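Local coordinates for protein 2-oxoglutarate carboxylase small subunit (Hydrogenobacter thermophilus, PDB 7KCT) that belongs to the biotin carboxylase family of ATP-grasp proteins, forms the small subunit of its carboxylase, and binds ADP, bicarbonate and magnesium, at residues G373-A379 with I394-W400. Residues are numbered along the deposited sequence.
Sequences GIRVEHA and IAKLIVW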
loop_
_atom_site.group_PDB
_atom_site.type_symbol
_atom_site.label_atom_id
_atom_site.label_comp_id
_atom_site.label_asym_id
_atom_site.label_seq_id
_atom_site.Cartn_x
_atom_site.Cartn_y
_atom_site.Cartn_z
ATOM N N GLY A 373 0.783 5.913 -0.009
ATOM C CA GLY A 373 -0.029 5.997 -1.207
ATOM C C GLY A 373 0.236 4.960 -2.283
ATOM O O GLY A 373 -0.251 5.119 -3.402
ATOM N N ILE A 374 0.931 3.869 -1.969
ATOM C CA ILE A 374 1.220 2.819 -2.937
ATOM C C ILE A 374 0.533 1.514 -2.510
ATOM O O ILE A 374 0.636 1.090 -1.348
ATOM C CB ILE A 374 2.741 2.661 -3.087
ATOM C CG1 ILE A 374 3.404 3.885 -3.746
ATOM C CG2 ILE A 374 3.073 1.426 -3.880
ATOM C CD1 ILE A 374 4.954 3.854 -3.660
ATOM N N ARG A 375 -0.138 0.873 -3.451
ATOM C CA ARG A 375 -0.726 -0.445 -3.246
ATOM C C ARG A 375 -0.259 -1.331 -4.379
ATOM O O ARG A 375 -0.186 -0.904 -5.537
ATOM C CB ARG A 375 -2.273 -0.334 -3.186
ATOM C CG ARG A 375 -3.075 -1.600 -3.260
ATOM C CD ARG A 375 -4.557 -1.262 -3.188
ATOM N NE ARG A 375 -5.395 -2.415 -3.423
ATOM C CZ ARG A 375 -6.715 -2.386 -3.412
ATOM N NH1 ARG A 375 -7.380 -1.241 -3.189
ATOM N NH2 ARG A 375 -7.356 -3.500 -3.634
ATOM N N VAL A 376 0.040 -2.575 -4.058
ATOM C CA VAL A 376 0.489 -3.531 -5.048
ATOM C C VAL A 376 -0.420 -4.738 -4.972
ATOM O O VAL A 376 -0.627 -5.284 -3.881
ATOM C CB VAL A 376 1.948 -3.963 -4.840
ATOM C CG1 VAL A 376 2.343 -4.965 -5.958
ATOM C CG2 VAL A 376 2.852 -2.769 -4.876
ATOM N N GLU A 377 -0.954 -5.154 -6.122
ATOM C CA GLU A 377 -1.719 -6.393 -6.267
ATOM C C GLU A 377 -0.882 -7.351 -7.118
ATOM O O GLU A 377 -0.632 -7.094 -8.300
ATOM C CB GLU A 377 -3.086 -6.139 -6.901
ATOM C CG GLU A 377 -3.963 -5.175 -6.104
ATOM C CD GLU A 377 -4.725 -5.824 -4.918
ATOM O OE1 GLU A 377 -4.932 -7.090 -4.855
ATOM O OE2 GLU A 377 -5.128 -5.032 -4.034
ATOM N N HIS A 378 -0.444 -8.459 -6.526
ATOM C CA HIS A 378 0.493 -9.293 -7.265
ATOM C C HIS A 378 0.504 -10.709 -6.691
ATOM O O HIS A 378 0.099 -10.957 -5.544
ATOM C CB HIS A 378 1.907 -8.657 -7.252
ATOM C CG HIS A 378 2.657 -8.875 -5.988
ATOM N ND1 HIS A 378 3.948 -9.372 -5.962
ATOM C CD2 HIS A 378 2.283 -8.729 -4.692
ATOM C CE1 HIS A 378 4.327 -9.530 -4.703
ATOM N NE2 HIS A 378 3.341 -9.131 -3.915
ATOM N N ALA A 379 0.966 -11.646 -7.509
ATOM C CA ALA A 379 1.053 -13.018 -7.045
ATOM C C ALA A 379 2.402 -13.632 -7.376
ATOM O O ALA A 379 2.497 -14.850 -7.547
ATOM C CB ALA A 379 -0.079 -13.873 -7.623
ATOM N N ILE A 394 1.237 -9.688 -14.479
ATOM C CA ILE A 394 2.112 -10.021 -13.351
ATOM C C ILE A 394 1.661 -9.311 -12.079
ATOM O O ILE A 394 1.708 -9.869 -10.986
ATOM C CB ILE A 394 3.577 -9.622 -13.644
ATOM C CG1 ILE A 394 4.273 -10.426 -14.709
ATOM C CG2 ILE A 394 4.432 -9.642 -12.330
ATOM C CD1 ILE A 394 5.567 -9.767 -15.106
ATOM N N ALA A 395 1.349 -8.022 -12.194
ATOM C CA ALA A 395 1.104 -7.206 -11.021
ATOM C C ALA A 395 0.292 -6.011 -11.479
ATOM O O ALA A 395 0.293 -5.661 -12.663
ATOM C CB ALA A 395 2.406 -6.755 -10.367
ATOM N N LYS A 396 -0.470 -5.462 -10.558
ATOM C CA LYS A 396 -1.124 -4.165 -10.736
ATOM C C LYS A 396 -0.488 -3.237 -9.728
ATOM O O LYS A 396 -0.432 -3.556 -8.528
ATOM C CB LYS A 396 -2.634 -4.231 -10.520
ATOM C CG LYS A 396 -3.284 -5.355 -11.301
ATOM C CD LYS A 396 -4.818 -5.319 -11.286
ATOM C CE LYS A 396 -5.402 -5.568 -9.901
ATOM N NZ LYS A 396 -6.734 -6.217 -10.007
ATOM N N LEU A 397 0.067 -2.145 -10.203
ATOM C CA LEU A 397 0.599 -1.114 -9.332
ATOM C C LEU A 397 -0.433 0.001 -9.236
ATOM O O LEU A 397 -0.838 0.545 -10.261
ATOM C CB LEU A 397 1.916 -0.588 -9.875
ATOM C CG LEU A 397 2.669 0.443 -9.075
ATOM C CD1 LEU A 397 2.901 -0.137 -7.727
ATOM C CD2 LEU A 397 3.962 0.728 -9.878
ATOM N N ILE A 398 -0.861 0.339 -8.022
ATOM C CA ILE A 398 -1.912 1.338 -7.810
ATOM C C ILE A 398 -1.383 2.421 -6.913
ATOM O O ILE A 398 -0.753 2.118 -5.893
ATOM C CB ILE A 398 -3.170 0.719 -7.184
ATOM C CG1 ILE A 398 -3.672 -0.400 -8.070
ATOM C CG2 ILE A 398 -4.255 1.809 -6.954
ATOM C CD1 ILE A 398 -3.632 -1.744 -7.406
ATOM N N VAL A 399 -1.623 3.689 -7.272
ATOM C CA VAL A 399 -1.215 4.777 -6.407
ATOM C C VAL A 399 -2.392 5.699 -6.159
ATOM O O VAL A 399 -3.394 5.690 -6.882
ATOM C CB VAL A 399 -0.005 5.610 -6.915
ATOM C CG1 VAL A 399 1.147 4.690 -7.270
ATOM C CG2 VAL A 399 -0.372 6.574 -8.100
ATOM N N TRP A 400 -2.263 6.473 -5.090
ATOM C CA TRP A 400 -3.261 7.476 -4.718
ATOM C C TRP A 400 -2.539 8.756 -4.309
ATOM O O TRP A 400 -1.474 8.694 -3.692
ATOM C CB TRP A 400 -4.184 7.001 -3.545
ATOM C CG TRP A 400 -5.172 8.117 -3.106
ATOM C CD1 TRP A 400 -6.425 8.328 -3.582
ATOM C CD2 TRP A 400 -4.942 9.141 -2.137
ATOM N NE1 TRP A 400 -7.005 9.430 -2.963
ATOM C CE2 TRP A 400 -6.093 9.953 -2.085
ATOM C CE3 TRP A 400 -3.879 9.437 -1.289
ATOM C CZ2 TRP A 400 -6.185 11.057 -1.248
ATOM C CZ3 TRP A 400 -3.970 10.520 -0.475
ATOM C CH2 TRP A 400 -5.120 11.318 -0.452
HETATM O O HOH W 1 -6.796 -6.971 -7.357
HETATM O O HOH W 2 1.606 -12.121 -10.143
#
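Leu397 sits at the apolar centre of this antiparallel strand pair. Leu397 CD1 lies 3.9 Å from Val376 CG2 and 4.2 Å from Ile374 CG2. Ile374 CG1 also meets Val399 CG1 at 4.3 Å. Helix 404-417 packs against Leu397 and Val399, and His378, on the same face, stacks on Tyr367 of the second subunit and hydrogen-bonds to Val368 there. On the other face, Ile398 CD1 touches Glu377 CG at 3.7 Å.

Backbone hydrogen bonds join the strands. Arg375 with Ile398 and Glu377 with Lys396 are hydrogen-bonded pairs; Arg375 N to Ile398 O is 2.8 Å. They alternate with the non-hydrogen-bonded pairs Ile374-Val399 and Val376-Leu397, so these apolar residues face away from the charged ones. Trp400 N reaches Gly373 O at 3.0 Å.

The charged side chains share the face of Ile398. Arg375 NE forms a salt bridge along the same strand with Glu377 OE2 at 2.7 Å. Glu377 CB touches Lys396 CE at 3.8 Å, and a water bridges Lys396 NZ and Glu377 OE1, weakly at OE1. Glu309 and Glu21 also pair with Arg375 and Lys396, respectively.

Ile394 and Ala395 both face Ile347 of strand 341-351 in a classic beta bulge, within the antiparallel sheet to which the biotin carboxylase C-terminal domain contributes.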